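Local coordinates for concanavalin B (PDB 6CAF), which may act as a carbohydrate-binding seed protein built on the chitinase-like barrel of glycosyl hydrolase family 18, at residues 59-64 / 128-133; 77-82 / 88-93; 101-106 / 181-186; 207-212 / 234-239; 268-273 / 302-307. All coordinates share one frame; numbering follows the deposited sequence. Where two conformers were deposited one is given.

Interaction 1: residues 59-64 / 128-133; sequences SFLDKF and EYLHTY
In the helix that offers Tyr129 and Leu130 to Leu61, the carbonyl O of Glu128 is gripped twice by Thr132: its backbone N donates at 2.8 Å in the usual helical bond to Glu128 O, and Thr132 OG1 adds a second bond of 3.0 Å to that same oxygen. Thr132 OG1 approaches from above the carbonyl plane, 41° out of it; this bond spends the hydroxyl within the helix. The meeting with strand 55-64 is left to apolar groups. Leu61 swings CG anti to its backbone nitrogen (chi1 -169°), which brings both methyls up against Tyr129 and Leu130. Leu61 CD2 meets Leu130 CD2 at 4.1 Å and lies at the edge of the Tyr129 ring, near its plane, with Tyr129 CE2 4.3 Å away. The other methyl, Leu61 CD1, comes within 4.1 Å of Tyr129 OH. Leu130 also rests on Leu106 of strand 103-109, and Leu61 on Leu108, placing the group between the barrel wall and its outer helix. A forked leucine suits a spot where one side chain must touch both a ring edge and a methyl. The cohesion is thus mainly dispersive and hydrophobic, with little directional constraint, while Thr132 OG1 is bonded within the helix and Tyr129 OH has a weak hydrogen bond to Pro71 O.

Interaction 2: residues 77-82 / 88-93; sequences GVCGPS and SFLESQ
A disulfide-closed loop frames this contact: Cys79 is bonded to Cys87, just ahead of Ser88, so the turn between the two segments is tied at its base. Beside the bridge, Cys79 CB sits at the edge of the Phe89 ring, in its plane, 3.9 Å from CE2. Cys79 SG lies between the backbone nitrogen and the carbonyl carbon (chi1 65°), from where it reaches Leu90 CD1 at 4.2 Å. Val78 and Cys79 together face Leu75 in a classic beta bulge, within the long connection that leads from strand 55-64 of the barrel to helix 91-99. Val78 also lies beside the ring: its CG1 is 4.4 Å from Phe89 CZ, and its carbonyl O approaches CE2 at 4.0 Å. Over one face, offset toward the rim, lies Leu90 CG, 3.7 Å above the plane of the Phe89 ring, so a flat, broad residue here serves the loop and the 88-93 segment alike. A leucine suits the next place, a buried one, because its apolar branches can pack on both the disulfide sulfur and Trp36 of strand 31-36, which Val78 touches too.

Interaction 3: residues 101-106 / 181-186; sequences GVKVFL and TFLLSA
Lys103 begins the contact with the aliphatic part of its chain: Lys103 CD lies 3.8 Å from Leu183 CD1, while the chain bends at chi4; its ammonium lies close to that of Lys54, a like charge. Two residues on, with Val104 facing the other way, Phe105 does most of the work. Its CG is anti to the carbonyl carbon (chi1 -78°), which sends the ring across to strand 183-186. There Phe105 CZ meets Leu183 CB at 3.7 Å, and its CE2 comes within 3.4 Å of Ser185 OG, a hydroxyl hydrogen-bonded to His152 ND1. Replaced by alanine, Phe105 would probably leave a gap beside Leu183 and take away the apolar cover next to Ser185. A large ring is apt because the strands are not neighbours: their axes stay 8.9 Å apart and run at 62° to each other, with strand 150-154 between them in the sheet. Side chains bridging that distance from alternate positions, with one strand inclined to the next but one around a closed parallel sheet, are the interior packing of a TIM barrel.

Interaction 4: residues 207-212 / 234-239; sequences DYIFVR and LSWTKS
The indole of Trp236 carries Val211 on one face, and its NE1 is hydrogen-bonded to Cys190 O. Both valine methyls share that face: Val211 CG1 stands 3.9 Å from the centroid of the Trp236 five-membered ring, 22° off its normal, in a CH-pi contact, and Val211 CG2 lies 3.8 Å from Trp236 CD2. With CG1 anti to the backbone nitrogen (chi1 179°), the valine fork straddles the pyrrole part of the ring. Ile209, two residues earlier on the same side of the strand, adds CG2 at 4.4 Å from Trp236 CZ3. This joins strand 208-212 to helix 227-239 within one beta-alpha-beta unit of the barrel, and branched residues suit a strand that must present methyls to a flat ring. An alanine in place of Trp236 is likely to strip Val211 of its aromatic cover and leave Cys190 O without this donor. Along the helix, Thr237 OG1 donates to Leu234 O at 2.7 Å. The tryptophan thus combines apolar packing against the strand with a polar tether that should limit rotation of its indole.

Interaction 5: residues 268-273 / 302-307; sequences ALIGQV and TNIIRY
The helical segments 268-273 and 302-307 run at 51° to each other with their axes 10.5 Å apart at closest approach, and Ile270 and Ile304 bring their CA atoms nearest across the gap, at 7.5 Å. That spacing is filled by aliphatic side chains. Ile304 puts its terminal methyl CD1 between two residues of the other helix: it is 3.8 Å from Leu269 CD2 and 3.9 Å from Ile270 CG1. The Ile304 side chain does not start out facing the partner helix; CG1, anti to the carbonyl carbon (chi1 -71°), followed by a second bend at chi2, carries the methyl over. Its side chain and that of Leu269 meet at about a right angle. Farther out, Ile270 CG1 also touches Tyr307 CB at 4.4 Å. The ring of Tyr307 leads away from helix 266-273, to where its CZ lies 3.5 Å above the guanidinium plane of Arg306, over its centre. Inward, Ile304 rests on Ile32 of strand 31-36, and Leu269 touches Tyr300. The contact therefore joins two helices of the barrel's outer layer, and isoleucine suits position 304 because its long, branched chain can bridge to the other helix while still reaching the sheet. With apolar groups alone bridging the two segments, the pairing depends on shape and on the exclusion of water, and Tyr307, which is exposed, takes the margin.

How the interactions relate
All five contacts lie in one TIM-barrel domain of glycosyl hydrolase family 18. Interactions 1, 3 and 4 reach the same parallel sheet, interaction 3 across its interior and the other two from strand to outer helix. Interactions 1 and 3, with centres 14 Å apart, touch where His131 packs on Phe182, and their segments alternate along the chain. Interactions 3 and 4 join through neighbouring strands 183-186 and 208-212. Interaction 2 is nested in the chain loop closed by interaction 1, yet stays about 7 Å from it at the nearest atoms. Interaction 5 comes last, its centre 34 Å from that of interaction 1, on the opposite side of the molecule. Together they join the barrel interior to its surrounding helices and a disulfide-tied surface loop.

Interaction 1: residues 59-64 / 128-133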
# COMPACT_ATOMS: atom_id res chain seq x y z
N SER A 59 -0.57 -1.58 8.62
CA SER A 59 -0.67 -0.13 8.54
C SER A 59 -0.91 0.48 9.91
O SER A 59 -1.94 0.19 10.51
CB SER A 59 -1.84 0.20 7.61
OG SER A 59 -1.64 -0.41 6.32
N PHE A 60 -0.03 1.31 10.45
CA PHE A 60 1.14 1.92 9.83
C PHE A 60 2.26 2.07 10.85
O PHE A 60 2.01 2.26 12.03
CB PHE A 60 0.83 3.36 9.38
CG PHE A 60 -0.20 3.45 8.28
CD1 PHE A 60 0.17 3.33 6.96
CD2 PHE A 60 -1.53 3.65 8.58
CE1 PHE A 60 -0.75 3.41 5.95
CE2 PHE A 60 -2.46 3.75 7.57
CZ PHE A 60 -2.07 3.62 6.26
N LEU A 61 3.50 2.05 10.35
CA LEU A 61 4.65 2.59 11.10
C LEU A 61 4.63 4.09 10.85
O LEU A 61 4.95 4.55 9.75
CB LEU A 61 5.94 1.96 10.64
CG LEU A 61 7.13 2.25 11.54
CD1 LEU A 61 7.11 1.34 12.76
CD2 LEU A 61 8.43 2.12 10.78
N ASP A 62 4.13 4.86 11.82
CA ASP A 62 3.81 6.25 11.62
C ASP A 62 4.49 7.23 12.54
O ASP A 62 4.14 8.41 12.51
CB ASP A 62 2.31 6.48 11.66
CG ASP A 62 1.73 6.24 12.99
OD1 ASP A 62 2.40 5.79 13.94
OD2 ASP A 62 0.52 6.49 13.13
N LYS A 63 5.49 6.79 13.30
CA LYS A 63 6.22 7.66 14.21
C LYS A 63 7.71 7.35 14.06
O LYS A 63 8.22 6.39 14.63
CB LYS A 63 5.75 7.50 15.65
CG LYS A 63 4.50 8.30 15.95
CD LYS A 63 3.92 7.94 17.31
CE LYS A 63 2.63 7.17 17.14
NZ LYS A 63 2.82 5.71 16.93
N PHE A 64 8.37 8.16 13.25
CA PHE A 64 9.80 8.01 13.02
C PHE A 64 10.35 9.33 12.55
O PHE A 64 9.59 10.18 12.08
CB PHE A 64 10.12 6.83 12.10
CG PHE A 64 9.51 6.90 10.73
CD1 PHE A 64 10.11 7.61 9.72
CD2 PHE A 64 8.37 6.17 10.44
CE1 PHE A 64 9.59 7.65 8.46
CE2 PHE A 64 7.83 6.21 9.17
CZ PHE A 64 8.44 6.94 8.18
N GLU A 128 18.17 0.47 7.24
CA GLU A 128 18.80 -0.63 7.95
C GLU A 128 17.89 -1.19 9.03
O GLU A 128 17.78 -2.41 9.19
CB GLU A 128 20.14 -0.20 8.55
CG GLU A 128 21.24 -0.04 7.50
CD GLU A 128 21.74 -1.35 6.94
OE1 GLU A 128 21.92 -2.31 7.76
OE2 GLU A 128 22.04 -1.45 5.74
N TYR A 129 17.26 -0.30 9.77
CA TYR A 129 16.29 -0.74 10.78
C TYR A 129 15.18 -1.59 10.16
O TYR A 129 14.84 -2.68 10.69
CB TYR A 129 15.72 0.48 11.51
CG TYR A 129 14.45 0.21 12.31
CD1 TYR A 129 14.45 -0.26 13.56
CD2 TYR A 129 13.22 0.46 11.70
CE1 TYR A 129 13.22 -0.48 14.26
CE2 TYR A 129 12.04 0.25 12.32
CZ TYR A 129 12.00 -0.20 13.59
OH TYR A 129 10.67 -0.35 14.04
N LEU A 130 14.63 -1.10 9.05
CA LEU A 130 13.58 -1.87 8.40
C LEU A 130 14.08 -3.24 7.97
O LEU A 130 13.39 -4.26 8.12
CB LEU A 130 12.98 -1.09 7.25
CG LEU A 130 12.26 0.20 7.65
CD1 LEU A 130 11.96 1.04 6.44
CD2 LEU A 130 10.98 -0.11 8.39
N HIS A 131 15.30 -3.27 7.43
CA HIS A 131 15.82 -4.53 6.99
C HIS A 131 16.09 -5.51 8.15
O HIS A 131 15.67 -6.67 8.10
CB HIS A 131 17.09 -4.31 6.17
CG HIS A 131 17.60 -5.57 5.59
ND1 HIS A 131 18.72 -6.20 6.06
CD2 HIS A 131 17.12 -6.34 4.60
CE1 HIS A 131 18.94 -7.30 5.38
NE2 HIS A 131 17.96 -7.42 4.49
N THR A 132 16.78 -5.01 9.18
CA THR A 132 17.16 -5.83 10.30
C THR A 132 15.95 -6.38 11.03
O THR A 132 15.94 -7.55 11.44
CB THR A 132 18.06 -5.03 11.25
OG1 THR A 132 19.24 -4.64 10.55
CG2 THR A 132 18.36 -5.79 12.50
N TYR A 133 14.95 -5.52 11.21
CA TYR A 133 13.85 -5.83 12.10
C TYR A 133 12.58 -6.28 11.40
O TYR A 133 11.71 -6.85 12.08
CB TYR A 133 13.58 -4.68 13.07
CG TYR A 133 14.70 -4.48 14.04
CD1 TYR A 133 14.83 -5.29 15.16
CD2 TYR A 133 15.66 -3.52 13.84
CE1 TYR A 133 15.88 -5.14 16.05
CE2 TYR A 133 16.72 -3.37 14.72
CZ TYR A 133 16.82 -4.15 15.84
OH TYR A 133 17.89 -3.99 16.71

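Interaction 2: residues 77-82 / 88-93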
# COMPACT_ATOMS: atom_id res chain seq x y z
N GLY A 77 -5.79 0.14 18.55
CA GLY A 77 -6.69 -0.82 19.14
C GLY A 77 -6.33 -2.27 18.90
O GLY A 77 -7.16 -3.17 19.15
N VAL A 78 -5.13 -2.50 18.40
CA VAL A 78 -4.71 -3.84 18.00
C VAL A 78 -3.46 -4.26 18.78
O VAL A 78 -3.45 -5.28 19.46
CB VAL A 78 -4.43 -3.92 16.50
CG1 VAL A 78 -3.87 -5.28 16.13
CG2 VAL A 78 -5.70 -3.66 15.71
N CYS A 79 -2.41 -3.45 18.73
CA CYS A 79 -1.18 -3.82 19.42
C CYS A 79 -0.26 -2.65 19.57
O CYS A 79 -0.38 -1.65 18.86
CB CYS A 79 -0.44 -4.96 18.73
SG CYS A 79 0.17 -4.55 17.08
N GLY A 80 0.67 -2.80 20.51
CA GLY A 80 1.69 -1.82 20.75
C GLY A 80 1.69 -1.51 22.21
O GLY A 80 0.76 -1.92 22.95
N PRO A 81 2.72 -0.78 22.66
CA PRO A 81 2.83 -0.50 24.09
C PRO A 81 1.58 0.17 24.65
O PRO A 81 1.17 -0.11 25.76
CB PRO A 81 4.01 0.47 24.19
CG PRO A 81 4.76 0.34 22.93
CD PRO A 81 3.88 -0.31 21.90
N SER A 82 1.00 1.09 23.89
CA SER A 82 -0.12 1.83 24.42
C SER A 82 -1.38 0.96 24.57
O SER A 82 -2.24 1.25 25.37
CB SER A 82 -0.40 3.08 23.57
OG SER A 82 -1.06 2.71 22.39
N SER A 88 4.29 -8.36 18.42
CA SER A 88 4.99 -9.58 18.08
C SER A 88 4.07 -10.80 18.04
O SER A 88 4.44 -11.83 17.46
CB SER A 88 6.17 -9.80 19.02
OG SER A 88 5.72 -9.91 20.35
N PHE A 89 2.89 -10.69 18.64
CA PHE A 89 1.91 -11.79 18.59
C PHE A 89 1.52 -12.06 17.13
O PHE A 89 1.08 -13.16 16.79
CB PHE A 89 0.64 -11.48 19.45
CG PHE A 89 -0.48 -10.70 18.72
CD1 PHE A 89 -1.47 -11.36 17.99
CD2 PHE A 89 -0.56 -9.33 18.82
CE1 PHE A 89 -2.48 -10.65 17.37
CE2 PHE A 89 -1.56 -8.61 18.18
CZ PHE A 89 -2.52 -9.26 17.45
N LEU A 90 1.72 -11.07 16.25
CA LEU A 90 1.34 -11.23 14.86
C LEU A 90 2.27 -12.10 14.03
O LEU A 90 1.92 -12.50 12.93
CB LEU A 90 1.15 -9.86 14.19
CG LEU A 90 -0.04 -9.04 14.67
CD1 LEU A 90 0.10 -7.59 14.23
CD2 LEU A 90 -1.35 -9.61 14.18
N GLU A 91 3.43 -12.45 14.58
CA GLU A 91 4.40 -13.22 13.81
C GLU A 91 3.80 -14.46 13.18
O GLU A 91 3.97 -14.70 11.98
CB GLU A 91 5.57 -13.62 14.68
CG GLU A 91 6.65 -14.43 13.97
CD GLU A 91 7.74 -14.95 14.89
OE1 GLU A 91 8.24 -14.19 15.75
OE2 GLU A 91 8.15 -16.11 14.70
N SER A 92 3.11 -15.28 13.98
CA SER A 92 2.59 -16.53 13.44
C SER A 92 1.54 -16.27 12.33
O SER A 92 1.49 -17.01 11.35
CB SER A 92 1.99 -17.40 14.55
OG SER A 92 0.89 -16.74 15.13
N GLN A 93 0.73 -15.23 12.49
CA GLN A 93 -0.29 -14.90 11.50
C GLN A 93 0.34 -14.41 10.21
O GLN A 93 -0.10 -14.76 9.11
CB GLN A 93 -1.29 -13.87 12.03
CG GLN A 93 -2.17 -14.42 13.14
CD GLN A 93 -3.08 -13.39 13.74
OE1 GLN A 93 -3.92 -12.79 13.05
NE2 GLN A 93 -2.97 -13.22 15.06

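Interaction 3: residues 101-106 / 181-186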
# COMPACT_ATOMS: atom_id res chain seq x y z
N GLY A 101 0.51 -17.66 0.24
CA GLY A 101 0.77 -16.89 -0.95
C GLY A 101 0.38 -15.43 -0.88
O GLY A 101 0.36 -14.78 -1.89
N VAL A 102 0.06 -14.93 0.30
CA VAL A 102 -0.28 -13.53 0.46
C VAL A 102 1.01 -12.79 0.80
O VAL A 102 1.76 -13.19 1.69
CB VAL A 102 -1.32 -13.31 1.56
CG1 VAL A 102 -1.62 -11.85 1.76
CG2 VAL A 102 -2.58 -14.10 1.28
N LYS A 103 1.27 -11.70 0.10
CA LYS A 103 2.42 -10.86 0.42
C LYS A 103 2.03 -9.90 1.53
O LYS A 103 1.02 -9.24 1.43
CB LYS A 103 2.86 -10.10 -0.81
CG LYS A 103 3.37 -10.97 -1.93
CD LYS A 103 3.89 -10.15 -3.07
CE LYS A 103 4.38 -11.03 -4.20
NZ LYS A 103 3.23 -11.45 -5.01
N VAL A 104 2.85 -9.83 2.58
CA VAL A 104 2.56 -8.96 3.70
C VAL A 104 3.63 -7.87 3.71
O VAL A 104 4.83 -8.15 3.80
CB VAL A 104 2.57 -9.74 5.01
CG1 VAL A 104 2.28 -8.85 6.19
CG2 VAL A 104 1.59 -10.91 4.97
N PHE A 105 3.17 -6.64 3.57
CA PHE A 105 4.05 -5.49 3.56
C PHE A 105 3.90 -4.73 4.88
O PHE A 105 2.83 -4.78 5.50
CB PHE A 105 3.65 -4.52 2.45
CG PHE A 105 4.05 -4.87 1.05
CD1 PHE A 105 3.83 -6.06 0.48
CD2 PHE A 105 4.62 -3.91 0.27
CE1 PHE A 105 4.15 -6.31 -0.84
CE2 PHE A 105 4.96 -4.14 -1.05
CZ PHE A 105 4.68 -5.35 -1.62
N LEU A 106 4.94 -3.98 5.26
CA LEU A 106 4.79 -2.93 6.25
C LEU A 106 4.58 -1.60 5.56
O LEU A 106 5.38 -1.22 4.70
CB LEU A 106 6.03 -2.84 7.16
CG LEU A 106 5.94 -1.79 8.25
CD1 LEU A 106 4.89 -2.11 9.28
CD2 LEU A 106 7.30 -1.60 8.89
N THR A 181 14.59 -10.32 -2.09
CA THR A 181 13.47 -10.30 -3.00
C THR A 181 12.36 -9.37 -2.51
O THR A 181 11.30 -9.31 -3.15
CB THR A 181 12.90 -11.72 -3.18
OG1 THR A 181 12.47 -12.23 -1.92
CG2 THR A 181 13.97 -12.67 -3.76
N PHE A 182 12.56 -8.64 -1.41
CA PHE A 182 11.49 -7.79 -0.93
C PHE A 182 11.17 -6.72 -1.96
O PHE A 182 12.02 -6.30 -2.75
CB PHE A 182 11.74 -7.21 0.48
CG PHE A 182 12.88 -6.24 0.57
CD1 PHE A 182 12.72 -4.90 0.25
CD2 PHE A 182 14.10 -6.65 1.03
CE1 PHE A 182 13.77 -4.03 0.36
CE2 PHE A 182 15.14 -5.78 1.15
CZ PHE A 182 14.98 -4.47 0.82
N LEU A 183 9.93 -6.29 -1.89
CA LEU A 183 9.39 -5.32 -2.83
C LEU A 183 9.27 -3.95 -2.17
O LEU A 183 9.24 -3.81 -0.95
CB LEU A 183 8.00 -5.77 -3.28
CG LEU A 183 8.01 -7.10 -4.00
CD1 LEU A 183 6.60 -7.68 -4.10
CD2 LEU A 183 8.63 -6.99 -5.38
N LEU A 184 9.23 -2.94 -3.03
CA LEU A 184 9.11 -1.56 -2.61
C LEU A 184 7.91 -0.96 -3.34
O LEU A 184 7.79 -1.07 -4.57
CB LEU A 184 10.39 -0.81 -2.93
CG LEU A 184 11.56 -1.29 -2.09
CD1 LEU A 184 12.89 -0.90 -2.69
CD2 LEU A 184 11.44 -0.80 -0.67
N SER A 185 7.02 -0.30 -2.61
CA SER A 185 5.82 0.28 -3.24
C SER A 185 5.51 1.62 -2.65
O SER A 185 6.05 1.99 -1.60
CB SER A 185 4.65 -0.66 -3.09
OG SER A 185 4.32 -0.89 -1.77
N ALA A 186 4.64 2.35 -3.34
CA ALA A 186 4.25 3.69 -2.93
C ALA A 186 2.77 3.90 -3.14
O ALA A 186 2.17 3.26 -4.00
CB ALA A 186 5.00 4.73 -3.71

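Interaction 4: residues 207-212 / 234-239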
# COMPACT_ATOMS: atom_id res chain seq x y z
N ASP A 207 8.68 -1.05 -7.14
CA ASP A 207 8.05 -2.14 -7.86
C ASP A 207 6.60 -1.86 -8.24
O ASP A 207 6.15 -2.25 -9.33
CB ASP A 207 8.13 -3.44 -7.05
CG ASP A 207 9.56 -3.87 -6.80
OD1 ASP A 207 10.12 -4.45 -7.76
OD2 ASP A 207 10.05 -3.64 -5.68
N TYR A 208 5.87 -1.23 -7.33
CA TYR A 208 4.45 -1.02 -7.51
C TYR A 208 4.08 0.39 -7.08
O TYR A 208 4.61 0.88 -6.06
CB TYR A 208 3.63 -1.95 -6.63
CG TYR A 208 3.80 -3.41 -6.83
CD1 TYR A 208 3.88 -3.97 -8.08
CD2 TYR A 208 3.75 -4.26 -5.72
CE1 TYR A 208 3.98 -5.36 -8.24
CE2 TYR A 208 3.79 -5.64 -5.86
CZ TYR A 208 3.95 -6.19 -7.13
OH TYR A 208 3.99 -7.57 -7.22
N ILE A 209 3.15 0.99 -7.81
CA ILE A 209 2.60 2.28 -7.45
C ILE A 209 1.09 2.14 -7.32
O ILE A 209 0.41 1.71 -8.26
CB ILE A 209 2.91 3.34 -8.53
CG1 ILE A 209 4.41 3.43 -8.82
CG2 ILE A 209 2.32 4.68 -8.17
CD1 ILE A 209 5.22 3.98 -7.69
N PHE A 210 0.59 2.47 -6.13
CA PHE A 210 -0.82 2.40 -5.79
C PHE A 210 -1.37 3.83 -5.75
O PHE A 210 -1.20 4.53 -4.77
CB PHE A 210 -0.97 1.73 -4.42
CG PHE A 210 -0.56 0.29 -4.39
CD1 PHE A 210 0.75 -0.08 -4.17
CD2 PHE A 210 -1.49 -0.71 -4.61
CE1 PHE A 210 1.11 -1.41 -4.14
CE2 PHE A 210 -1.12 -2.04 -4.59
CZ PHE A 210 0.19 -2.40 -4.39
N VAL A 211 -1.96 4.27 -6.85
CA VAL A 211 -2.36 5.66 -6.96
C VAL A 211 -3.68 5.86 -6.24
O VAL A 211 -4.66 5.16 -6.52
CB VAL A 211 -2.48 6.05 -8.42
CG1 VAL A 211 -2.91 7.51 -8.54
CG2 VAL A 211 -1.17 5.85 -9.17
N ARG A 212 -3.72 6.83 -5.34
CA ARG A 212 -4.91 7.06 -4.53
C ARG A 212 -5.92 7.94 -5.25
O ARG A 212 -5.84 9.17 -5.21
CB ARG A 212 -4.52 7.66 -3.18
CG ARG A 212 -3.69 6.73 -2.34
CD ARG A 212 -3.39 7.27 -0.96
NE ARG A 212 -2.26 8.15 -0.98
CZ ARG A 212 -2.30 9.47 -0.88
NH1 ARG A 212 -3.43 10.10 -0.73
NH2 ARG A 212 -1.18 10.14 -0.93
N LEU A 234 -3.86 7.92 -17.27
CA LEU A 234 -2.97 8.21 -18.37
C LEU A 234 -1.72 8.96 -17.91
O LEU A 234 -0.60 8.61 -18.28
CB LEU A 234 -3.72 9.00 -19.45
CG LEU A 234 -2.91 9.39 -20.68
CD1 LEU A 234 -2.35 8.17 -21.40
CD2 LEU A 234 -3.73 10.25 -21.64
N SER A 235 -1.93 10.02 -17.14
CA SER A 235 -0.79 10.79 -16.64
C SER A 235 0.19 9.92 -15.88
O SER A 235 1.42 10.05 -16.04
CB SER A 235 -1.30 11.92 -15.78
OG SER A 235 -2.14 12.80 -16.49
N TRP A 236 -0.32 9.03 -15.04
CA TRP A 236 0.52 8.14 -14.25
C TRP A 236 1.25 7.13 -15.15
O TRP A 236 2.41 6.78 -14.85
CB TRP A 236 -0.29 7.45 -13.14
CG TRP A 236 -0.47 8.38 -12.00
CD1 TRP A 236 -1.54 9.16 -11.74
CD2 TRP A 236 0.51 8.71 -11.02
NE1 TRP A 236 -1.30 9.94 -10.65
CE2 TRP A 236 -0.04 9.69 -10.19
CE3 TRP A 236 1.81 8.27 -10.77
CZ2 TRP A 236 0.65 10.24 -9.11
CZ3 TRP A 236 2.49 8.82 -9.72
CH2 TRP A 236 1.92 9.79 -8.90
N THR A 237 0.63 6.67 -16.23
CA THR A 237 1.35 5.76 -17.10
C THR A 237 2.57 6.44 -17.70
O THR A 237 3.56 5.79 -18.00
CB THR A 237 0.51 5.17 -18.23
OG1 THR A 237 0.09 6.18 -19.15
CG2 THR A 237 -0.68 4.39 -17.69
N LYS A 238 2.50 7.75 -17.89
CA LYS A 238 3.67 8.47 -18.42
C LYS A 238 4.70 8.80 -17.35
O LYS A 238 5.90 8.89 -17.65
CB LYS A 238 3.25 9.76 -19.07
CG LYS A 238 2.23 9.57 -20.14
CD LYS A 238 2.60 8.47 -21.09
CE LYS A 238 1.64 8.48 -22.25
NZ LYS A 238 1.92 7.39 -23.23
N SER A 239 4.37 9.00 -16.28
CA SER A 239 5.13 9.46 -15.06
C SER A 239 5.92 8.19 -14.50
O SER A 239 6.99 8.35 -13.91
CB SER A 239 4.16 10.04 -13.99
OG SER A 239 4.03 11.46 -14.04

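Interaction 5: residues 268-273 / 302-307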
# COMPACT_ATOMS: atom_id res chain seq x y z
N ALA A 268 -19.52 -0.45 -11.48
CA ALA A 268 -18.99 0.66 -12.29
C ALA A 268 -17.49 0.50 -12.51
O ALA A 268 -16.97 0.81 -13.58
CB ALA A 268 -19.26 1.99 -11.63
N LEU A 269 -16.79 0.02 -11.50
CA LEU A 269 -15.35 -0.18 -11.66
C LEU A 269 -15.10 -1.18 -12.80
O LEU A 269 -14.30 -0.93 -13.73
CB LEU A 269 -14.73 -0.68 -10.36
CG LEU A 269 -13.23 -0.95 -10.42
CD1 LEU A 269 -12.47 0.32 -10.72
CD2 LEU A 269 -12.72 -1.58 -9.14
N ILE A 270 -15.82 -2.29 -12.76
CA ILE A 270 -15.62 -3.35 -13.74
C ILE A 270 -16.10 -2.97 -15.13
O ILE A 270 -15.45 -3.24 -16.13
CB ILE A 270 -16.34 -4.61 -13.29
CG1 ILE A 270 -15.65 -5.16 -12.04
CG2 ILE A 270 -16.43 -5.66 -14.40
CD1 ILE A 270 -14.26 -5.68 -12.29
N GLY A 271 -17.24 -2.32 -15.19
CA GLY A 271 -17.86 -2.04 -16.47
C GLY A 271 -17.54 -0.69 -17.10
O GLY A 271 -17.47 -0.57 -18.32
N GLN A 272 -17.39 0.32 -16.26
CA GLN A 272 -17.26 1.71 -16.70
C GLN A 272 -15.84 2.24 -16.65
O GLN A 272 -15.55 3.21 -17.33
CB GLN A 272 -18.10 2.68 -15.84
CG GLN A 272 -19.60 2.47 -15.84
CD GLN A 272 -20.33 3.44 -14.91
OE1 GLN A 272 -19.87 4.57 -14.63
NE2 GLN A 272 -21.48 3.01 -14.41
N VAL A 273 -15.00 1.69 -15.77
CA VAL A 273 -13.69 2.27 -15.52
C VAL A 273 -12.56 1.41 -16.07
O VAL A 273 -11.85 1.83 -17.00
CB VAL A 273 -13.48 2.57 -14.02
CG1 VAL A 273 -12.08 3.11 -13.77
CG2 VAL A 273 -14.55 3.54 -13.54
N THR A 302 -15.13 -8.99 -2.54
CA THR A 302 -15.86 -10.19 -2.87
C THR A 302 -16.61 -10.04 -4.19
O THR A 302 -16.63 -10.95 -5.04
CB THR A 302 -16.79 -10.54 -1.70
OG1 THR A 302 -15.96 -10.96 -0.61
CG2 THR A 302 -17.72 -11.66 -2.07
N ASN A 303 -17.24 -8.89 -4.37
CA ASN A 303 -17.98 -8.63 -5.59
C ASN A 303 -17.18 -8.45 -6.83
O ASN A 303 -17.44 -8.94 -7.90
CB ASN A 303 -18.92 -7.47 -5.39
CG ASN A 303 -20.12 -7.87 -4.58
OD1 ASN A 303 -20.72 -8.90 -4.82
ND2 ASN A 303 -20.47 -7.07 -3.62
N ILE A 304 -16.02 -7.83 -6.58
CA ILE A 304 -15.04 -7.66 -7.67
C ILE A 304 -14.58 -9.02 -8.18
O ILE A 304 -14.54 -9.30 -9.38
CB ILE A 304 -13.79 -6.86 -7.26
CG1 ILE A 304 -14.10 -5.40 -7.05
CG2 ILE A 304 -12.67 -6.97 -8.29
CD1 ILE A 304 -14.70 -4.71 -8.25
N ILE A 305 -14.20 -9.89 -7.26
CA ILE A 305 -13.73 -11.20 -7.61
C ILE A 305 -14.81 -11.99 -8.35
O ILE A 305 -14.52 -12.68 -9.32
CB ILE A 305 -13.26 -11.92 -6.36
CG1 ILE A 305 -11.98 -11.25 -5.90
CG2 ILE A 305 -13.04 -13.40 -6.62
CD1 ILE A 305 -11.65 -11.62 -4.50
N ARG A 306 -16.05 -11.85 -7.93
CA ARG A 306 -17.14 -12.55 -8.61
C ARG A 306 -17.27 -12.14 -10.07
O ARG A 306 -17.48 -12.96 -10.95
CB ARG A 306 -18.45 -12.33 -7.83
CG ARG A 306 -19.63 -12.97 -8.52
CD ARG A 306 -20.79 -13.24 -7.58
NE ARG A 306 -22.01 -13.33 -8.37
CZ ARG A 306 -23.02 -12.47 -8.27
NH1 ARG A 306 -24.06 -12.63 -9.07
NH2 ARG A 306 -22.99 -11.47 -7.40
N TYR A 307 -17.12 -10.87 -10.33
CA TYR A 307 -17.29 -10.42 -11.70
C TYR A 307 -16.07 -10.64 -12.56
O TYR A 307 -16.03 -11.53 -13.42
CB TYR A 307 -17.85 -9.01 -11.69
CG TYR A 307 -19.26 -9.16 -11.20
CD1 TYR A 307 -20.19 -9.86 -11.96
CD2 TYR A 307 -19.61 -8.83 -9.91
CE1 TYR A 307 -21.46 -10.12 -11.49
CE2 TYR A 307 -20.86 -9.10 -9.42
CZ TYR A 307 -21.79 -9.73 -10.22
OH TYR A 307 -23.06 -9.98 -9.75